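Local coordinates for protein hydrolase, alpha/beta hydrolase FOLD family (Staphylococcus aureus, PDB 2XMZ) that probably catalyses the formation of 2-succinyl-6-hydroxy-2,4-cyclohexadiene-1-carboxylate, by a lyase step of menaquinone biosynthesis on an alpha/beta hydrolase fold, at residues R129-D141 / P181-Q195. Residues are numbered along the deposited sequence; the frame is centred on the assembly and turned at random.
Sequences RRLVDDARAKVLD and PHKMAKALRDYGTGQ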
loop_
_atom_site.group_PDB
_atom_site.type_symbol
_atom_site.label_atom_id
_atom_site.label_comp_id
_atom_site.label_asym_id
_atom_site.label_seq_id
_atom_site.Cartn_x
_atom_site.Cartn_y
_atom_site.Cartn_z
ATOM N N ARG A 129 16.087 -10.975 2.387
ATOM C CA ARG A 129 14.857 -10.399 2.851
ATOM C C ARG A 129 13.889 -11.449 3.385
ATOM O O ARG A 129 13.237 -11.218 4.400
ATOM C CB ARG A 129 14.195 -9.597 1.734
ATOM C CG ARG A 129 12.863 -9.065 2.100
ATOM C CD ARG A 129 12.933 -8.166 3.343
ATOM N NE ARG A 129 11.653 -7.504 3.530
ATOM C CZ ARG A 129 11.401 -6.270 3.111
ATOM N NH1 ARG A 129 12.357 -5.570 2.498
ATOM N NH2 ARG A 129 10.198 -5.739 3.295
ATOM N N ARG A 130 13.795 -12.583 2.689
ATOM C CA ARG A 130 13.000 -13.713 3.159
ATOM C C ARG A 130 13.410 -14.141 4.549
ATOM O O ARG A 130 12.557 -14.300 5.412
ATOM C CB ARG A 130 13.096 -14.908 2.214
ATOM C CG ARG A 130 12.151 -14.787 1.023
ATOM C CD ARG A 130 11.859 -16.150 0.398
ATOM N NE ARG A 130 13.031 -16.811 -0.161
ATOM C CZ ARG A 130 13.574 -16.532 -1.341
ATOM N NH1 ARG A 130 14.627 -17.226 -1.765
ATOM N NH2 ARG A 130 13.071 -15.568 -2.097
ATOM N N LEU A 131 14.712 -14.333 4.758
ATOM C CA LEU A 131 15.245 -14.689 6.086
ATOM C C LEU A 131 14.836 -13.686 7.172
ATOM O O LEU A 131 14.416 -14.080 8.260
ATOM C CB LEU A 131 16.768 -14.824 6.055
ATOM C CG LEU A 131 17.410 -15.989 5.286
ATOM C CD1 LEU A 131 18.863 -15.664 4.910
ATOM C CD2 LEU A 131 17.396 -17.280 6.100
ATOM N N VAL A 132 14.964 -12.399 6.876
ATOM C CA VAL A 132 14.634 -11.360 7.837
ATOM C C VAL A 132 13.135 -11.367 8.142
ATOM O O VAL A 132 12.744 -11.335 9.301
ATOM C CB VAL A 132 15.058 -9.969 7.333
ATOM C CG1 VAL A 132 14.467 -8.881 8.210
ATOM C CG2 VAL A 132 16.573 -9.856 7.313
ATOM N N ASP A 133 12.303 -11.419 7.104
ATOM C CA ASP A 133 10.850 -11.469 7.299
ATOM C C ASP A 133 10.375 -12.758 7.936
ATOM O O ASP A 133 9.418 -12.739 8.716
ATOM C CB ASP A 133 10.117 -11.220 5.997
ATOM C CG ASP A 133 10.199 -9.781 5.571
ATOM O OD1 ASP A 133 10.535 -8.916 6.423
ATOM O OD2 ASP A 133 9.906 -9.515 4.400
ATOM N N ASP A 134 11.051 -13.864 7.621
ATOM C CA ASP A 134 10.788 -15.132 8.306
ATOM C C ASP A 134 11.153 -15.048 9.804
ATOM O O ASP A 134 10.372 -15.484 10.667
ATOM C CB ASP A 134 11.493 -16.294 7.597
ATOM C CG ASP A 134 10.818 -16.672 6.251
ATOM O OD1 ASP A 134 9.825 -16.022 5.827
ATOM O OD2 ASP A 134 11.301 -17.610 5.597
ATOM N N ALA A 135 12.309 -14.456 10.107
ATOM C CA ALA A 135 12.714 -14.208 11.505
ATOM C C ALA A 135 11.688 -13.317 12.226
ATOM O O ALA A 135 11.264 -13.613 13.344
ATOM C CB ALA A 135 14.087 -13.577 11.553
ATOM N N ARG A 136 11.308 -12.225 11.569
ATOM C CA ARG A 136 10.286 -11.320 12.081
ATOM C C ARG A 136 8.965 -12.044 12.358
ATOM O O ARG A 136 8.381 -11.872 13.435
ATOM C CB ARG A 136 10.055 -10.171 11.117
ATOM C CG ARG A 136 11.182 -9.180 11.026
ATOM C CD ARG A 136 10.738 -8.033 10.156
ATOM N NE ARG A 136 11.688 -6.938 10.201
ATOM C CZ ARG A 136 12.142 -6.285 9.142
ATOM N NH1 ARG A 136 11.711 -6.578 7.912
ATOM N NH2 ARG A 136 13.005 -5.306 9.317
ATOM N N ALA A 137 8.508 -12.860 11.398
ATOM C CA ALA A 137 7.317 -13.708 11.612
ATOM C C ALA A 137 7.454 -14.611 12.849
ATOM O O ALA A 137 6.536 -14.700 13.656
ATOM C CB ALA A 137 6.991 -14.529 10.361
ATOM N N LYS A 138 8.605 -15.265 13.009
ATOM C CA LYS A 138 8.847 -16.079 14.203
ATOM C C LYS A 138 8.740 -15.244 15.485
ATOM O O LYS A 138 8.107 -15.669 16.444
ATOM C CB LYS A 138 10.202 -16.805 14.130
ATOM C CG LYS A 138 10.243 -18.045 13.206
ATOM C CD LYS A 138 11.679 -18.287 12.734
ATOM C CE LYS A 138 12.040 -19.774 12.676
ATOM N NZ LYS A 138 11.810 -20.322 11.319
ATOM N N VAL A 139 9.329 -14.049 15.481
ATOM C CA VAL A 139 9.261 -13.126 16.626
ATOM C C VAL A 139 7.802 -12.772 16.960
ATOM O O VAL A 139 7.429 -12.657 18.127
ATOM C CB VAL A 139 10.058 -11.821 16.362
ATOM C CG1 VAL A 139 9.868 -10.830 17.514
ATOM C CG2 VAL A 139 11.554 -12.118 16.167
ATOM N N LEU A 140 6.983 -12.602 15.924
ATOM C CA LEU A 140 5.568 -12.288 16.111
ATOM C C LEU A 140 4.806 -13.456 16.745
ATOM O O LEU A 140 4.190 -13.281 17.786
ATOM C CB LEU A 140 4.928 -11.846 14.788
ATOM C CG LEU A 140 5.193 -10.383 14.392
ATOM C CD1 LEU A 140 5.068 -10.169 12.858
ATOM C CD2 LEU A 140 4.227 -9.464 15.150
ATOM N N ASP A 141 4.862 -14.636 16.119
ATOM C CA ASP A 141 4.217 -15.858 16.630
ATOM C C ASP A 141 4.556 -16.163 18.096
ATOM O O ASP A 141 3.762 -16.795 18.808
ATOM C CB ASP A 141 4.637 -17.069 15.787
ATOM C CG ASP A 141 3.736 -17.317 14.584
ATOM O OD1 ASP A 141 2.692 -16.631 14.423
ATOM O OD2 ASP A 141 4.087 -18.231 13.792
ATOM N N PRO A 181 -0.801 -10.635 15.849
ATOM C CA PRO A 181 0.592 -11.026 15.531
ATOM C C PRO A 181 0.729 -12.303 14.694
ATOM O O PRO A 181 1.585 -12.358 13.801
ATOM C CB PRO A 181 1.253 -11.206 16.907
ATOM C CG PRO A 181 0.118 -11.328 17.893
ATOM C CD PRO A 181 -1.020 -10.508 17.305
ATOM N N HIS A 182 -0.116 -13.300 14.952
ATOM C CA HIS A 182 -0.116 -14.519 14.136
ATOM C C HIS A 182 -0.467 -14.224 12.666
ATOM O O HIS A 182 0.144 -14.793 11.735
ATOM C CB HIS A 182 -0.982 -15.637 14.776
ATOM C CG HIS A 182 -2.456 -15.481 14.539
ATOM N ND1 HIS A 182 -3.263 -14.692 15.332
ATOM C CD2 HIS A 182 -3.268 -16.011 13.591
ATOM C CE1 HIS A 182 -4.510 -14.741 14.883
ATOM N NE2 HIS A 182 -4.540 -15.538 13.828
ATOM N N LYS A 183 -1.414 -13.305 12.446
ATOM C CA LYS A 183 -1.741 -12.884 11.098
ATOM C C LYS A 183 -0.633 -12.057 10.465
ATOM O O LYS A 183 -0.372 -12.216 9.283
ATOM C CB LYS A 183 -3.079 -12.127 11.031
ATOM C CG LYS A 183 -4.242 -13.008 11.386
ATOM C CD LYS A 183 -5.590 -12.332 11.175
ATOM C CE LYS A 183 -6.723 -13.295 11.560
ATOM N NZ LYS A 183 -8.041 -12.734 11.177
ATOM N N MET A 184 0.015 -11.183 11.247
ATOM C CA MET A 184 1.139 -10.414 10.734
ATOM C C MET A 184 2.246 -11.363 10.285
ATOM O O MET A 184 2.842 -11.160 9.241
ATOM C CB MET A 184 1.639 -9.403 11.785
ATOM C CG MET A 184 0.585 -8.335 12.148
ATOM S SD MET A 184 0.151 -7.319 10.676
ATOM C CE MET A 184 -1.341 -8.141 10.104
ATOM N N ALA A 185 2.487 -12.410 11.067
ATOM C CA ALA A 185 3.482 -13.425 10.721
ATOM C C ALA A 185 3.142 -14.107 9.389
ATOM O O ALA A 185 4.009 -14.256 8.527
ATOM C CB ALA A 185 3.602 -14.468 11.851
ATOM N N LYS A 186 1.872 -14.483 9.207
ATOM C CA LYS A 186 1.471 -15.148 8.005
ATOM C C LYS A 186 1.600 -14.187 6.832
ATOM O O LYS A 186 2.088 -14.583 5.791
ATOM C CB LYS A 186 0.072 -15.768 8.125
ATOM C CG LYS A 186 -0.340 -16.569 6.880
ATOM C CD LYS A 186 -1.688 -17.237 7.061
ATOM C CE LYS A 186 -2.202 -17.868 5.751
ATOM N NZ LYS A 186 -1.254 -18.888 5.215
ATOM N N ALA A 187 1.179 -12.924 7.002
ATOM C CA ALA A 187 1.362 -11.914 5.945
ATOM C C ALA A 187 2.821 -11.843 5.488
ATOM O O ALA A 187 3.102 -11.861 4.280
ATOM C CB ALA A 187 0.863 -10.522 6.404
ATOM N N LEU A 188 3.741 -11.761 6.436
ATOM C CA LEU A 188 5.183 -11.763 6.107
ATOM C C LEU A 188 5.625 -13.008 5.345
ATOM O O LEU A 188 6.277 -12.897 4.303
ATOM C CB LEU A 188 6.043 -11.587 7.363
ATOM C CG LEU A 188 5.985 -10.199 8.021
ATOM C CD1 LEU A 188 6.703 -10.223 9.369
ATOM C CD2 LEU A 188 6.534 -9.094 7.099
ATOM N N ARG A 189 5.277 -14.191 5.860
ATOM C CA ARG A 189 5.693 -15.437 5.198
ATOM C C ARG A 189 5.089 -15.615 3.801
ATOM O O ARG A 189 5.761 -16.123 2.912
ATOM C CB ARG A 189 5.428 -16.674 6.077
ATOM C CG ARG A 189 6.022 -16.578 7.509
ATOM C CD ARG A 189 6.163 -17.919 8.225
ATOM N NE ARG A 189 5.950 -17.808 9.677
ATOM C CZ ARG A 189 6.904 -17.772 10.618
ATOM N NH1 ARG A 189 8.215 -17.805 10.315
ATOM N NH2 ARG A 189 6.541 -17.680 11.888
ATOM N N ASP A 190 3.828 -15.226 3.614
ATOM C CA ASP A 190 3.113 -15.464 2.348
ATOM C C ASP A 190 3.267 -14.357 1.317
ATOM O O ASP A 190 3.317 -14.642 0.134
ATOM C CB ASP A 190 1.616 -15.717 2.563
ATOM C CG ASP A 190 1.349 -16.972 3.333
ATOM O OD1 ASP A 190 2.324 -17.632 3.735
ATOM O OD2 ASP A 190 0.171 -17.287 3.543
ATOM N N TYR A 191 3.312 -13.102 1.736
ATOM C CA TYR A 191 3.448 -12.027 0.718
ATOM C C TYR A 191 4.413 -10.908 1.076
ATOM O O TYR A 191 4.355 -9.795 0.516
ATOM C CB TYR A 191 2.104 -11.516 0.190
ATOM C CG TYR A 191 1.194 -10.782 1.153
ATOM C CD1 TYR A 191 1.042 -9.395 1.055
ATOM C CD2 TYR A 191 0.438 -11.463 2.106
ATOM C CE1 TYR A 191 0.167 -8.699 1.859
ATOM C CE2 TYR A 191 -0.459 -10.767 2.952
ATOM C CZ TYR A 191 -0.577 -9.372 2.817
ATOM O OH TYR A 191 -1.434 -8.617 3.591
ATOM N N GLY A 192 5.332 -11.234 1.980
ATOM C CA GLY A 192 6.458 -10.372 2.254
ATOM C C GLY A 192 7.245 -10.139 0.985
ATOM O O GLY A 192 7.143 -10.912 -0.002
ATOM N N THR A 193 8.046 -9.085 1.010
ATOM C CA THR A 193 8.782 -8.637 -0.171
ATOM C C THR A 193 9.707 -9.712 -0.694
ATOM O O THR A 193 9.911 -9.824 -1.905
ATOM C CB THR A 193 9.527 -7.333 0.106
ATOM O OG1 THR A 193 8.558 -6.346 0.478
ATOM C CG2 THR A 193 10.290 -6.854 -1.161
ATOM N N GLY A 194 10.220 -10.529 0.225
ATOM C CA GLY A 194 11.105 -11.625 -0.120
ATOM C C GLY A 194 10.391 -12.720 -0.889
ATOM O O GLY A 194 11.026 -13.464 -1.622
ATOM N N GLN A 195 9.074 -12.823 -0.716
ATOM C CA GLN A 195 8.261 -13.802 -1.449
ATOM C C GLN A 195 7.770 -13.284 -2.789
ATOM O O GLN A 195 7.374 -14.078 -3.657
ATOM C CB GLN A 195 7.024 -14.233 -0.637
ATOM C CG GLN A 195 7.318 -14.708 0.781
ATOM C CD GLN A 195 8.220 -15.914 0.842
ATOM O OE1 GLN A 195 8.989 -16.078 1.806
ATOM N NE2 GLN A 195 8.160 -16.759 -0.185
HETATM O O HOH W 1 7.969 -7.788 3.518
HETATM O O HOH W 2 9.648 -11.350 2.750
HETATM O O HOH W 3 10.769 -18.003 3.173
HETATM O O HOH W 4 1.203 -17.185 11.784
#
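L140 and L188 interlock as reciprocal knobs between two nearly antiparallel helical segments, whose axes approach to 8.0 Å, with an angle of 166° between their directions. L140 sits among P181, M184, A185 and L188, its CD1 branch reaching M184 CB at 3.7 Å while CD2 turns to the P181 ring; L188 drops among D133, R136, A137 and L140. Small residues let the backbones close in midway, where the CB atoms of A137 and A185 lie 3.7 Å apart.

Charged groups flank this apolar seam. R189 lays its guanidinium flat on A137, the methyl CB standing 3.2 Å above the plane, over its centre. With CG beside its own backbone N (chi1 -53°) and a bend at chi3, the chain travels along helix 123-143 until NH2 meets D141 OD2 in a salt bridge of 3.2 Å; the acid lies near the guanidinium plane, but the donor arrives 58° out of the carboxylate plane. Beyond G192, R130 NH2 donates to G194 O at 3.0 Å, an edge-on bond, while R129 spreads a guanidinium face over T193 CB.

D133 organises the polar end. Its OD2 receives R129 NE and its OD1 receives R136 NH1, both within helix 123-143. Towards 181-195, OD2 accepts hydrogen bonds from two waters; one water oxygen in turn accepts a hydrogen bond from T193 N at 2.8 Å, the other from G194 N. A further water links D134 OD2 to Q195 OE1.

Together these contacts join helices 123-143 and 181-191 of the helical region inserted between strands 110-114 and 210-215, the usual site of the alpha/beta-hydrolase cap. Interlocked leucines and a close alanine pair make the apolar part of the joint, whereas a buried carboxylate, probably kept anionic by its two arginines, is linked through water to the backbone of T193 and G194.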